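Local coordinates for protein L-fuculose phosphate aldolase (Streptococcus pneumoniae, PDB 4C24) that belongs to the class II aldolase and adducin family of the AraD-like group, carries zinc and forms a four-chain assembly, at residues Thr105-Leu110 with Lys184-Ala189; Arg152-Leu157 with Phe173-Glu178. All coordinates share one frame; numbering follows the deposited sequence.

Interaction 1. Residues Thr105-Leu110 with Lys184-Ala189; sequences TVLACL and KIYCLA. With SO4 (sulfate ion), chain D; SO4 (sulfate ion), chain B.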
# COMPACT_ATOMS: atom_id res chain seq x y z
N THR A 105 13.02 1.67 -8.46
CA THR A 105 13.03 2.77 -9.41
C THR A 105 13.39 4.07 -8.71
O THR A 105 14.07 4.89 -9.31
CB THR A 105 11.69 2.87 -10.13
OG1 THR A 105 11.50 1.64 -10.82
CG2 THR A 105 11.67 4.01 -11.14
N VAL A 106 12.95 4.24 -7.46
CA VAL A 106 13.44 5.39 -6.63
C VAL A 106 14.96 5.43 -6.63
O VAL A 106 15.59 6.49 -6.93
CB VAL A 106 12.90 5.30 -5.20
CG1 VAL A 106 13.63 6.30 -4.28
CG2 VAL A 106 11.42 5.56 -5.25
N LEU A 107 15.57 4.31 -6.28
CA LEU A 107 17.04 4.24 -6.29
C LEU A 107 17.58 4.56 -7.69
O LEU A 107 18.54 5.28 -7.84
CB LEU A 107 17.52 2.91 -5.79
CG LEU A 107 17.28 2.72 -4.29
CD1 LEU A 107 17.73 1.32 -3.89
CD2 LEU A 107 18.11 3.76 -3.46
N ALA A 108 16.95 4.03 -8.73
CA ALA A 108 17.38 4.29 -10.09
C ALA A 108 17.31 5.77 -10.45
O ALA A 108 18.12 6.25 -11.24
CB ALA A 108 16.47 3.49 -11.03
N CYS A 109 16.31 6.47 -9.93
CA CYS A 109 16.15 7.89 -10.25
C CYS A 109 17.11 8.77 -9.48
O CYS A 109 17.38 9.89 -9.91
CB CYS A 109 14.71 8.36 -10.10
SG CYS A 109 13.59 7.54 -11.27
N LEU A 110 17.58 8.26 -8.35
CA LEU A 110 18.68 8.90 -7.59
C LEU A 110 20.01 8.50 -8.19
O LEU A 110 21.05 9.06 -7.82
CB LEU A 110 18.63 8.43 -6.14
CG LEU A 110 17.44 8.89 -5.33
CD1 LEU A 110 17.19 7.93 -4.17
CD2 LEU A 110 17.63 10.33 -4.85
N LYS A 184 13.10 -1.23 -1.04
CA LYS A 184 12.16 -0.60 -0.14
C LYS A 184 12.71 -0.52 1.28
O LYS A 184 12.66 0.54 1.90
CB LYS A 184 10.80 -1.32 -0.20
CG LYS A 184 9.76 -0.63 0.69
CD LYS A 184 8.40 -1.26 0.50
CE LYS A 184 7.36 -0.58 1.35
NZ LYS A 184 6.01 -1.15 1.01
N ILE A 185 13.22 -1.63 1.81
CA ILE A 185 13.79 -1.65 3.16
C ILE A 185 14.90 -0.60 3.23
O ILE A 185 14.97 0.16 4.20
CB ILE A 185 14.32 -3.04 3.55
CG1 ILE A 185 13.17 -4.07 3.62
CG2 ILE A 185 15.13 -3.00 4.85
CD1 ILE A 185 12.10 -3.72 4.62
N TYR A 186 15.76 -0.59 2.22
CA TYR A 186 16.93 0.31 2.24
C TYR A 186 16.46 1.76 2.24
O TYR A 186 16.98 2.60 3.02
CB TYR A 186 17.81 0.05 1.05
CG TYR A 186 19.04 0.92 0.94
CD1 TYR A 186 19.97 0.93 1.95
CD2 TYR A 186 19.25 1.69 -0.18
CE1 TYR A 186 21.10 1.71 1.82
CE2 TYR A 186 20.38 2.48 -0.32
CZ TYR A 186 21.30 2.47 0.68
OH TYR A 186 22.42 3.26 0.55
N CYS A 187 15.53 2.09 1.37
CA CYS A 187 15.05 3.47 1.29
C CYS A 187 14.37 3.91 2.58
O CYS A 187 14.59 5.01 3.09
CB CYS A 187 14.06 3.59 0.13
SG CYS A 187 14.84 3.64 -1.48
N LEU A 188 13.51 3.06 3.12
CA LEU A 188 12.82 3.39 4.34
C LEU A 188 13.82 3.52 5.49
O LEU A 188 13.66 4.42 6.35
CB LEU A 188 11.76 2.32 4.67
CG LEU A 188 10.63 2.26 3.67
CD1 LEU A 188 9.71 1.14 4.09
CD2 LEU A 188 9.84 3.51 3.50
N ALA A 189 14.83 2.66 5.53
CA ALA A 189 15.83 2.76 6.61
C ALA A 189 16.55 4.09 6.48
O ALA A 189 16.81 4.71 7.51
CB ALA A 189 16.80 1.60 6.57
S SO4 D . 4.68 0.23 -2.46
O1 SO4 D . 4.88 0.22 -3.92
O2 SO4 D . 3.40 -0.47 -2.20
O3 SO4 D . 5.80 -0.53 -1.87
O4 SO4 D . 4.66 1.62 -1.97
S SO4 B . 3.48 -1.38 3.75
O1 SO4 B . 4.23 -2.65 3.79
O2 SO4 B . 2.24 -1.65 2.98
O3 SO4 B . 3.16 -1.03 5.14
O4 SO4 B . 4.30 -0.33 3.10
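Helix segments 105-110 and 184-189 meet through Leu107 and Cys187, whose CA atoms lie 7.9 Å apart, with the short axes coming within 10.5 Å and their N-to-C directions diverging by 63°. Side chains alone bridge the gap. Leu107 does most of the work from its side. Its CG is anti to the carbonyl carbon (chi1 -70°), which sends the isobutyl fork across the gap, and CG and CD2 both lie 3.8 Å from Cys187 SG. Both methyls, CD1 and CD2, also reach CD2 of Tyr186, each at 4.0 Å, CD1 being the one at the ring edge, near its plane; the two side chains cross at about a right angle. Val106, one residue earlier, adds a lighter touch: its CG1 methyl sits 4.0 Å from Cys187 SG, so the sulfur is met by two successive residues of the other helix. No hydrogen bond crosses, and the contact is apolar and buried. In this fold of the class II aldolase and adducin family, helix 103-110 is the next element after strand 95-99; His98 near that strand's end and His100 just beyond it are zinc ligands, while 184-189 lies toward the end of the long helix 169-192. Both helices also face other subunits: Val106 packs on Leu188 of the second subunit, and the Tyr186 ring meets that of Phe192 there, their planes at about 55°. Lys184 points away from 105-110. Extended from CB to its tip, it delivers NZ to two sulfate ions, probably from the crystallisation liquor, 2.8 Å from O4 of the chain B sulfate and 3.0 Å from O3 of the chain D sulfate. Lys184 residues of the second and third subunits also donate to sulfate, consistent with anions gathering several lysines between subunits.

Interaction 2. Residues Arg152-Leu157 with Phe173-Glu178; sequences RRAVLL and FNIVEE. With EDO (1,2-ethanediol), chain F.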
# COMPACT_ATOMS: atom_id res chain seq x y z
N ARG A 152 26.10 -10.06 -11.62
CA ARG A 152 24.88 -9.90 -10.84
C ARG A 152 23.72 -10.50 -11.60
O ARG A 152 23.83 -10.75 -12.81
CB ARG A 152 24.58 -8.42 -10.58
CG ARG A 152 25.70 -7.65 -9.86
CD ARG A 152 25.89 -8.12 -8.43
NE ARG A 152 26.82 -7.24 -7.71
CZ ARG A 152 28.13 -7.37 -7.75
NH1 ARG A 152 28.69 -8.36 -8.42
NH2 ARG A 152 28.88 -6.49 -7.09
N ARG A 153 22.62 -10.68 -10.89
CA ARG A 153 21.37 -11.12 -11.51
C ARG A 153 20.31 -10.03 -11.55
O ARG A 153 19.16 -10.28 -11.94
CB ARG A 153 20.85 -12.37 -10.80
CG ARG A 153 21.63 -13.63 -11.18
CD ARG A 153 20.95 -14.89 -10.70
NE ARG A 153 21.15 -15.96 -11.68
CZ ARG A 153 20.55 -17.14 -11.64
NH1 ARG A 153 19.69 -17.43 -10.66
NH2 ARG A 153 20.79 -18.04 -12.59
N ALA A 154 20.66 -8.80 -11.16
CA ALA A 154 19.75 -7.68 -11.33
C ALA A 154 20.56 -6.42 -11.51
O ALA A 154 21.72 -6.39 -11.11
CB ALA A 154 18.81 -7.54 -10.15
N VAL A 155 19.93 -5.42 -12.10
CA VAL A 155 20.56 -4.11 -12.31
C VAL A 155 19.48 -3.05 -12.32
O VAL A 155 18.37 -3.28 -12.80
CB VAL A 155 21.41 -4.07 -13.60
CG1 VAL A 155 20.56 -4.21 -14.85
CG2 VAL A 155 22.22 -2.80 -13.71
N LEU A 156 19.76 -1.89 -11.73
CA LEU A 156 18.87 -0.75 -11.84
C LEU A 156 19.17 0.06 -13.12
O LEU A 156 20.34 0.26 -13.50
CB LEU A 156 18.97 0.14 -10.59
CG LEU A 156 18.83 -0.53 -9.23
CD1 LEU A 156 18.99 0.46 -8.09
CD2 LEU A 156 17.50 -1.29 -9.17
N LEU A 157 18.13 0.52 -13.78
CA LEU A 157 18.25 1.30 -15.00
C LEU A 157 17.92 2.73 -14.63
O LEU A 157 16.82 3.05 -14.19
CB LEU A 157 17.25 0.80 -16.04
CG LEU A 157 17.37 -0.69 -16.33
CD1 LEU A 157 16.24 -1.09 -17.29
CD2 LEU A 157 18.75 -1.11 -16.84
N PHE A 173 11.27 -13.81 -11.53
CA PHE A 173 10.22 -13.11 -10.83
C PHE A 173 10.59 -12.95 -9.35
O PHE A 173 10.40 -11.86 -8.77
CB PHE A 173 8.87 -13.87 -10.99
CG PHE A 173 7.72 -13.24 -10.27
CD1 PHE A 173 7.48 -13.57 -8.93
CD2 PHE A 173 6.92 -12.28 -10.87
CE1 PHE A 173 6.45 -12.97 -8.23
CE2 PHE A 173 5.89 -11.67 -10.17
CZ PHE A 173 5.65 -12.02 -8.85
N ASN A 174 11.15 -13.99 -8.75
CA ASN A 174 11.52 -13.97 -7.34
C ASN A 174 12.59 -12.93 -7.10
O ASN A 174 12.57 -12.24 -6.09
CB ASN A 174 12.04 -15.32 -6.86
CG ASN A 174 12.40 -15.30 -5.39
OD1 ASN A 174 11.53 -15.20 -4.53
ND2 ASN A 174 13.69 -15.37 -5.09
N ILE A 175 13.52 -12.83 -8.04
CA ILE A 175 14.57 -11.78 -7.94
C ILE A 175 13.96 -10.38 -8.01
O ILE A 175 14.32 -9.51 -7.20
CB ILE A 175 15.68 -11.95 -9.00
CG1 ILE A 175 16.41 -13.28 -8.73
CG2 ILE A 175 16.65 -10.75 -8.98
CD1 ILE A 175 17.38 -13.71 -9.79
N VAL A 176 13.03 -10.14 -8.92
CA VAL A 176 12.40 -8.83 -9.01
C VAL A 176 11.72 -8.52 -7.67
O VAL A 176 11.87 -7.45 -7.09
CB VAL A 176 11.39 -8.69 -10.18
CG1 VAL A 176 10.62 -7.38 -10.07
CG2 VAL A 176 12.10 -8.77 -11.52
N GLU A 177 10.95 -9.48 -7.18
CA GLU A 177 10.25 -9.28 -5.95
C GLU A 177 11.18 -8.98 -4.79
O GLU A 177 10.91 -8.07 -4.00
CB GLU A 177 9.43 -10.53 -5.64
CG GLU A 177 8.46 -10.40 -4.50
CD GLU A 177 7.58 -11.62 -4.43
OE1 GLU A 177 8.08 -12.67 -3.97
OE2 GLU A 177 6.42 -11.53 -4.86
N GLU A 178 12.25 -9.76 -4.67
CA GLU A 178 13.18 -9.62 -3.57
C GLU A 178 14.00 -8.35 -3.68
O GLU A 178 14.22 -7.66 -2.67
CB GLU A 178 14.10 -10.83 -3.47
CG GLU A 178 14.58 -11.08 -2.06
CD GLU A 178 13.43 -11.23 -1.07
OE1 GLU A 178 12.37 -11.79 -1.42
OE2 GLU A 178 13.60 -10.79 0.08
C1 EDO F . 32.32 -6.22 -8.54
O1 EDO F . 31.77 -6.04 -7.23
C2 EDO F . 32.75 -7.67 -8.67
O2 EDO F . 31.64 -8.51 -8.33
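Ile175 supplies the whole helix side of the apolar contact, and Arg153 and Ala154 receive it. Its two branches part company: CG2 lies 4.0 Å from the Ala154 CB methyl, while CD1, at the end of the longer arm, is 3.9 Å from Arg153 CB. With CG1 anti to the carbonyl carbon (chi1 -64°) and the arm nearly extended, CD1 lands on the aliphatic part of the arginine, also 3.9 Å from Arg153 CD. The two side chains cross at about a right angle, and the arginine continues past the isoleucine until its NH2 donates to the backbone O of Asp92.

The polar bonds run to partners other than segment 173-178. Arg152 grips a molecule of 1,2-ethanediol, probably from the crystallisation liquor, with both terminal nitrogens: NH1 reaches O2 at 3.0 Å, almost straight at 174°, and NH2 reaches O1 at 2.9 Å, with O1 at the guanidinium edge and in its plane. NH2 also forms a salt bridge with Asp127.

Strand 154-157 runs between 161-166, its antiparallel neighbour, and 130-131, its parallel one, in the mixed sheet of this AraD-like fold. Ile175 also touches Ala164 and Ala166 of strand 161-166, so helix 169-192 lies over both strands, whereas Val155 packs against Ala148 and Met149 of helix 139-149.

Helix 169-192 serves both interactions: one turn near its start packs on the sheet in interaction 2, and a later part meets helix 103-110 in interaction 1. Their centres are about 14 Å apart, and they touch directly, with Leu107 CB 3.7 Å from Leu156 CD1. Both are largely buried, with Arg153 and Tyr186 partly exposed, but the centre of interaction 2 is about 6 Å, and that of interaction 1 about 17 Å, from the centre of the chain, where the second and third subunits pack against its residues. Interaction 1 joins helix to helix through sulfur and ring; interaction 2 joins helix to a strand's start and the loop before it, mainly through aliphatic groups.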